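Local coordinates for molybdopterin biosynthesis moeA protein (Pyrococcus horikoshii, PDB 1WU2), which probably takes part in molybdenum cofactor biosynthesis, where MoeA proteins insert molybdenum into the adenylylated pterin, at residues F53-E66 with V103-I117. Numbering follows the deposited sequence.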
loop_
_atom_site.group_PDB
_atom_site.type_symbol
_atom_site.label_atom_id
_atom_site.label_comp_id
_atom_site.label_asym_id
_atom_site.label_seq_id
_atom_site.Cartn_x
_atom_site.Cartn_y
_atom_site.Cartn_z
ATOM N N PHE A 53 -6.157 34.124 10.213
ATOM C CA PHE A 53 -7.009 34.957 11.071
ATOM C C PHE A 53 -8.439 34.414 11.206
ATOM O O PHE A 53 -8.833 33.490 10.497
ATOM C CB PHE A 53 -7.031 36.415 10.578
ATOM C CG PHE A 53 -7.390 36.569 9.126
ATOM C CD1 PHE A 53 -8.705 36.772 8.744
ATOM C CD2 PHE A 53 -6.413 36.525 8.146
ATOM C CE1 PHE A 53 -9.045 36.927 7.405
ATOM C CE2 PHE A 53 -6.746 36.676 6.800
ATOM C CZ PHE A 53 -8.064 36.874 6.433
ATOM N N ASP A 54 -9.196 34.986 12.144
ATOM C CA ASP A 54 -10.603 34.628 12.343
ATOM C C ASP A 54 -11.401 35.097 11.131
ATOM O O ASP A 54 -11.352 36.270 10.784
ATOM C CB ASP A 54 -11.185 35.291 13.604
ATOM C CG ASP A 54 -10.433 34.928 14.879
ATOM O OD1 ASP A 54 -9.778 33.869 14.922
ATOM O OD2 ASP A 54 -10.446 35.651 15.898
ATOM N N ARG A 55 -12.138 34.181 10.503
ATOM C CA ARG A 55 -12.888 34.468 9.281
ATOM C C ARG A 55 -14.376 34.230 9.473
ATOM O O ARG A 55 -14.779 33.377 10.256
ATOM C CB ARG A 55 -12.422 33.555 8.149
ATOM C CG ARG A 55 -10.940 33.639 7.821
ATOM C CD ARG A 55 -10.660 34.024 6.380
ATOM N NE ARG A 55 -9.581 33.253 5.785
ATOM C CZ ARG A 55 -9.167 33.392 4.530
ATOM N NH1 ARG A 55 -9.744 34.281 3.721
ATOM N NH2 ARG A 55 -8.168 32.638 4.086
ATOM N N ALA A 56 -15.189 34.970 8.731
ATOM C CA ALA A 56 -16.610 34.673 8.638
ATOM C C ALA A 56 -16.767 33.442 7.745
ATOM O O ALA A 56 -16.241 33.411 6.640
ATOM C CB ALA A 56 -17.361 35.854 8.057
ATOM N N ALA A 57 -17.473 32.430 8.237
ATOM C CA ALA A 57 -17.719 31.201 7.481
ATOM C C ALA A 57 -18.937 31.337 6.570
ATOM O O ALA A 57 -19.234 30.439 5.787
ATOM C CB ALA A 57 -17.913 30.029 8.436
ATOM N N VAL A 58 -19.634 32.465 6.684
ATOM C CA VAL A 58 -20.859 32.712 5.937
ATOM C C VAL A 58 -21.042 34.216 5.680
ATOM O O VAL A 58 -20.489 35.048 6.403
ATOM C CB VAL A 58 -22.075 32.138 6.722
ATOM C CG1 VAL A 58 -22.460 33.041 7.899
ATOM C CG2 VAL A 58 -23.255 31.904 5.804
ATOM N N ASP A 59 -21.806 34.557 4.646
ATOM C CA ASP A 59 -22.211 35.943 4.414
ATOM C C ASP A 59 -23.238 36.289 5.476
ATOM O O ASP A 59 -24.304 35.678 5.515
ATOM C CB ASP A 59 -22.843 36.131 3.029
ATOM C CG ASP A 59 -21.952 35.650 1.901
ATOM O OD1 ASP A 59 -22.396 35.699 0.736
ATOM O OD2 ASP A 59 -20.804 35.200 2.076
ATOM N N GLY A 60 -22.923 37.245 6.344
ATOM C CA GLY A 60 -23.826 37.593 7.425
ATOM C C GLY A 60 -23.527 38.904 8.123
ATOM O O GLY A 60 -23.048 39.840 7.499
ATOM N N TYR A 61 -23.834 38.963 9.418
ATOM C CA TYR A 61 -23.597 40.146 10.238
ATOM C C TYR A 61 -22.784 39.768 11.474
ATOM O O TYR A 61 -23.197 38.917 12.258
ATOM C CB TYR A 61 -24.928 40.767 10.664
ATOM C CG TYR A 61 -25.751 41.283 9.507
ATOM C CD1 TYR A 61 -25.524 42.549 8.976
ATOM C CD2 TYR A 61 -26.751 40.501 8.938
ATOM C CE1 TYR A 61 -26.273 43.024 7.908
ATOM C CE2 TYR A 61 -27.505 40.966 7.873
ATOM C CZ TYR A 61 -27.262 42.229 7.361
ATOM O OH TYR A 61 -28.007 42.693 6.303
ATOM N N ALA A 62 -21.626 40.401 11.639
ATOM C CA ALA A 62 -20.783 40.182 12.805
ATOM C C ALA A 62 -21.385 40.884 14.023
ATOM O O ALA A 62 -21.421 42.109 14.086
ATOM C CB ALA A 62 -19.373 40.685 12.533
ATOM N N ILE A 63 -21.866 40.094 14.980
ATOM C CA ILE A 63 -22.540 40.617 16.165
ATOM C C ILE A 63 -21.827 40.173 17.435
ATOM O O ILE A 63 -20.781 39.527 17.378
ATOM C CB ILE A 63 -24.012 40.133 16.193
ATOM C CG1 ILE A 63 -24.084 38.604 16.291
ATOM C CG2 ILE A 63 -24.751 40.618 14.951
ATOM C CD1 ILE A 63 -25.431 38.083 16.745
ATOM N N ARG A 64 -22.401 40.539 18.576
ATOM C CA ARG A 64 -22.012 39.971 19.857
ATOM C C ARG A 64 -22.992 38.848 20.152
ATOM O O ARG A 64 -24.203 39.062 20.128
ATOM C CB ARG A 64 -22.088 41.017 20.970
ATOM C CG ARG A 64 -21.456 42.359 20.636
ATOM C CD ARG A 64 -19.964 42.387 20.856
ATOM N NE ARG A 64 -19.636 42.425 22.283
ATOM C CZ ARG A 64 -19.156 43.485 22.936
ATOM N NH1 ARG A 64 -18.924 44.636 22.311
ATOM N NH2 ARG A 64 -18.899 43.391 24.236
ATOM N N ALA A 65 -22.472 37.651 20.404
ATOM C CA ALA A 65 -23.300 36.519 20.811
ATOM C C ALA A 65 -24.067 36.856 22.088
ATOM O O ALA A 65 -25.229 36.485 22.238
ATOM C CB ALA A 65 -22.433 35.281 21.023
ATOM N N GLU A 66 -23.408 37.585 22.987
ATOM C CA GLU A 66 -23.970 37.959 24.287
ATOM C C GLU A 66 -25.265 38.771 24.164
ATOM O O GLU A 66 -26.146 38.669 25.015
ATOM C CB GLU A 66 -22.940 38.764 25.096
ATOM C CG GLU A 66 -21.761 37.951 25.629
ATOM C CD GLU A 66 -20.736 37.597 24.559
ATOM O OE1 GLU A 66 -20.323 38.497 23.787
ATOM O OE2 GLU A 66 -20.341 36.414 24.489
ATOM N N VAL A 103 -20.733 41.376 6.789
ATOM C CA VAL A 103 -19.520 40.831 6.189
ATOM C C VAL A 103 -19.850 39.775 5.137
ATOM O O VAL A 103 -20.985 39.324 5.026
ATOM C CB VAL A 103 -18.589 40.210 7.257
ATOM C CG1 VAL A 103 -18.013 41.293 8.152
ATOM C CG2 VAL A 103 -19.316 39.143 8.092
ATOM N N LEU A 104 -18.844 39.405 4.353
ATOM C CA LEU A 104 -18.937 38.274 3.433
ATOM C C LEU A 104 -18.074 37.135 3.963
ATOM O O LEU A 104 -17.296 37.325 4.897
ATOM C CB LEU A 104 -18.468 38.681 2.037
ATOM C CG LEU A 104 -19.348 39.714 1.324
ATOM C CD1 LEU A 104 -18.583 40.382 0.186
ATOM C CD2 LEU A 104 -20.628 39.074 0.803
ATOM N N THR A 105 -18.219 35.955 3.367
ATOM C CA THR A 105 -17.403 34.795 3.719
ATOM C C THR A 105 -15.946 35.094 3.389
ATOM O O THR A 105 -15.648 35.600 2.311
ATOM C CB THR A 105 -17.859 33.548 2.934
ATOM O OG1 THR A 105 -19.244 33.282 3.185
ATOM C CG2 THR A 105 -17.146 32.289 3.430
ATOM N N GLY A 106 -15.048 34.787 4.323
ATOM C CA GLY A 106 -13.634 35.081 4.169
ATOM C C GLY A 106 -13.194 36.350 4.884
ATOM O O GLY A 106 -12.019 36.501 5.216
ATOM N N THR A 107 -14.131 37.266 5.122
ATOM C CA THR A 107 -13.814 38.555 5.737
ATOM C C THR A 107 -13.376 38.374 7.189
ATOM O O THR A 107 -13.966 37.590 7.929
ATOM C CB THR A 107 -15.034 39.496 5.687
ATOM O OG1 THR A 107 -15.536 39.578 4.349
ATOM C CG2 THR A 107 -14.640 40.930 6.017
ATOM N N ARG A 108 -12.347 39.114 7.587
ATOM C CA ARG A 108 -11.845 39.065 8.951
ATOM C C ARG A 108 -12.913 39.582 9.905
ATOM O O ARG A 108 -13.524 40.614 9.650
ATOM C CB ARG A 108 -10.579 39.911 9.085
ATOM C CG ARG A 108 -9.867 39.749 10.420
ATOM C CD ARG A 108 -9.113 40.982 10.849
ATOM N NE ARG A 108 -7.848 41.107 10.135
ATOM C CZ ARG A 108 -7.192 42.245 9.928
ATOM N NH1 ARG A 108 -7.660 43.403 10.384
ATOM N NH2 ARG A 108 -6.044 42.216 9.259
ATOM N N ILE A 109 -13.137 38.855 10.994
ATOM C CA ILE A 109 -14.128 39.253 11.983
ATOM C C ILE A 109 -13.696 40.597 12.564
ATOM O O ILE A 109 -12.577 40.721 13.064
ATOM C CB ILE A 109 -14.268 38.191 13.105
ATOM C CG1 ILE A 109 -14.687 36.826 12.535
ATOM C CG2 ILE A 109 -15.270 38.648 14.156
ATOM C CD1 ILE A 109 -15.901 36.852 11.632
ATOM N N PRO A 110 -14.552 41.614 12.470
ATOM C CA PRO A 110 -14.229 42.929 13.029
ATOM C C PRO A 110 -13.892 42.867 14.512
ATOM O O PRO A 110 -14.371 41.979 15.216
ATOM C CB PRO A 110 -15.517 43.731 12.819
ATOM C CG PRO A 110 -16.216 43.059 11.705
ATOM C CD PRO A 110 -15.874 41.608 11.817
ATOM N N LYS A 111 -13.051 43.791 14.965
ATOM C CA LYS A 111 -12.856 44.024 16.392
ATOM C C LYS A 111 -14.231 44.198 17.044
ATOM O O LYS A 111 -15.113 44.849 16.478
ATOM C CB LYS A 111 -12.004 45.276 16.617
ATOM C CG LYS A 111 -11.133 45.246 17.862
ATOM C CD LYS A 111 -10.205 46.459 17.892
ATOM C CE LYS A 111 -9.079 46.298 18.903
ATOM N NZ LYS A 111 -8.475 47.614 19.266
ATOM N N GLY A 112 -14.412 43.589 18.213
ATOM C CA GLY A 112 -15.665 43.659 18.941
ATOM C C GLY A 112 -16.553 42.440 18.752
ATOM O O GLY A 112 -17.196 41.998 19.702
ATOM N N ALA A 113 -16.597 41.902 17.534
ATOM C CA ALA A 113 -17.480 40.779 17.219
ATOM C C ALA A 113 -16.885 39.436 17.632
ATOM O O ALA A 113 -15.684 39.204 17.486
ATOM C CB ALA A 113 -17.813 40.765 15.737
ATOM N N ASN A 114 -17.741 38.562 18.157
ATOM C CA ASN A 114 -17.362 37.184 18.463
ATOM C C ASN A 114 -18.299 36.150 17.824
ATOM O O ASN A 114 -18.224 34.967 18.143
ATOM C CB ASN A 114 -17.254 36.971 19.984
ATOM C CG ASN A 114 -18.592 37.087 20.702
ATOM O OD1 ASN A 114 -19.580 37.525 20.127
ATOM N ND2 ASN A 114 -18.618 36.694 21.971
ATOM N N ALA A 115 -19.158 36.598 16.909
ATOM C CA ALA A 115 -20.063 35.703 16.185
ATOM C C ALA A 115 -20.562 36.317 14.877
ATOM O O ALA A 115 -20.471 37.523 14.670
ATOM C CB ALA A 115 -21.243 35.323 17.069
ATOM N N VAL A 116 -21.081 35.465 13.996
ATOM C CA VAL A 116 -21.692 35.899 12.742
ATOM C C VAL A 116 -23.008 35.149 12.514
ATOM O O VAL A 116 -23.070 33.927 12.645
ATOM C CB VAL A 116 -20.750 35.685 11.532
ATOM C CG1 VAL A 116 -21.400 36.191 10.245
ATOM C CG2 VAL A 116 -19.410 36.387 11.754
ATOM N N ILE A 117 -24.054 35.901 12.177
ATOM C CA ILE A 117 -25.377 35.344 11.898
ATOM C C ILE A 117 -25.628 35.379 10.396
ATOM O O ILE A 117 -25.365 36.382 9.742
ATOM C CB ILE A 117 -26.494 36.120 12.669
ATOM C CG1 ILE A 117 -27.878 35.511 12.396
ATOM C CG2 ILE A 117 -26.511 37.618 12.303
ATOM C CD1 ILE A 117 -28.326 34.506 13.423
HETATM O O HOH W 1 -19.811 30.243 2.996
#
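Thr105 grips one carboxylate oxygen of Asp59 twice: its hydroxyl OG1 donates to OD2 at 2.7 Å and its backbone N to the same OD2 at 3.0 Å, both on the anti side but from opposite faces of the carboxylate plane. With OG1 beside its own backbone N (chi1 -57°), the threonine brings both donors to bear on that one oxygen. A water bridges onward, donating to Thr105 OG1 and to Ala57 O.

At the far end, Asn114 answers with its amide. OD1 takes the N-H of Ala65 in the carbonyl plane, on a lone pair, at 2.9 Å and nearly straight (172°), while ND2 reaches the syn lone pair of Glu66 OE2 at 3.1 Å; together the two bonds fix the amide's rotation. Asn114 also belongs to a classic beta bulge, sharing Ile63 with Ala115: Asn114 N donates to Ile63 O, and the bond from Ala115 N to that oxygen is weak.

Between these ends, strand 60-63 runs antiparallel to strand 115-117, the outermost strand, within this chain, of a mixed sheet in the N-terminal region of MoeA, and Gly60 pairs with Val103 on its other flank. A CA-H...O contact joins Gly60 CA to Ile117 O at 3.0 Å, so close that a side chain there would run into the carbonyl. Beyond that sheet, in the short strand 55-56, Ala56 N donates to Thr107 O and Ala56 O accepts from Gly106 N, both at the type II turn 104-107.

On the face bearing Ala62 and Val116, the methyl of Ala62 meets Ala113 CB at 3.6 Å and Pro110 CD at 3.7 Å. Ala56 CB sits against Val103 CG2 and Ile109 CD1. At the outer margin CD1 of the Phe53 ring touches Arg108 CG at 3.6 Å, the ring plane perpendicular to the guanidinium. Arg55 lays CD against Gly106 O, and its NH2 hydrogen-bonds to O of Gly206 of the second subunit.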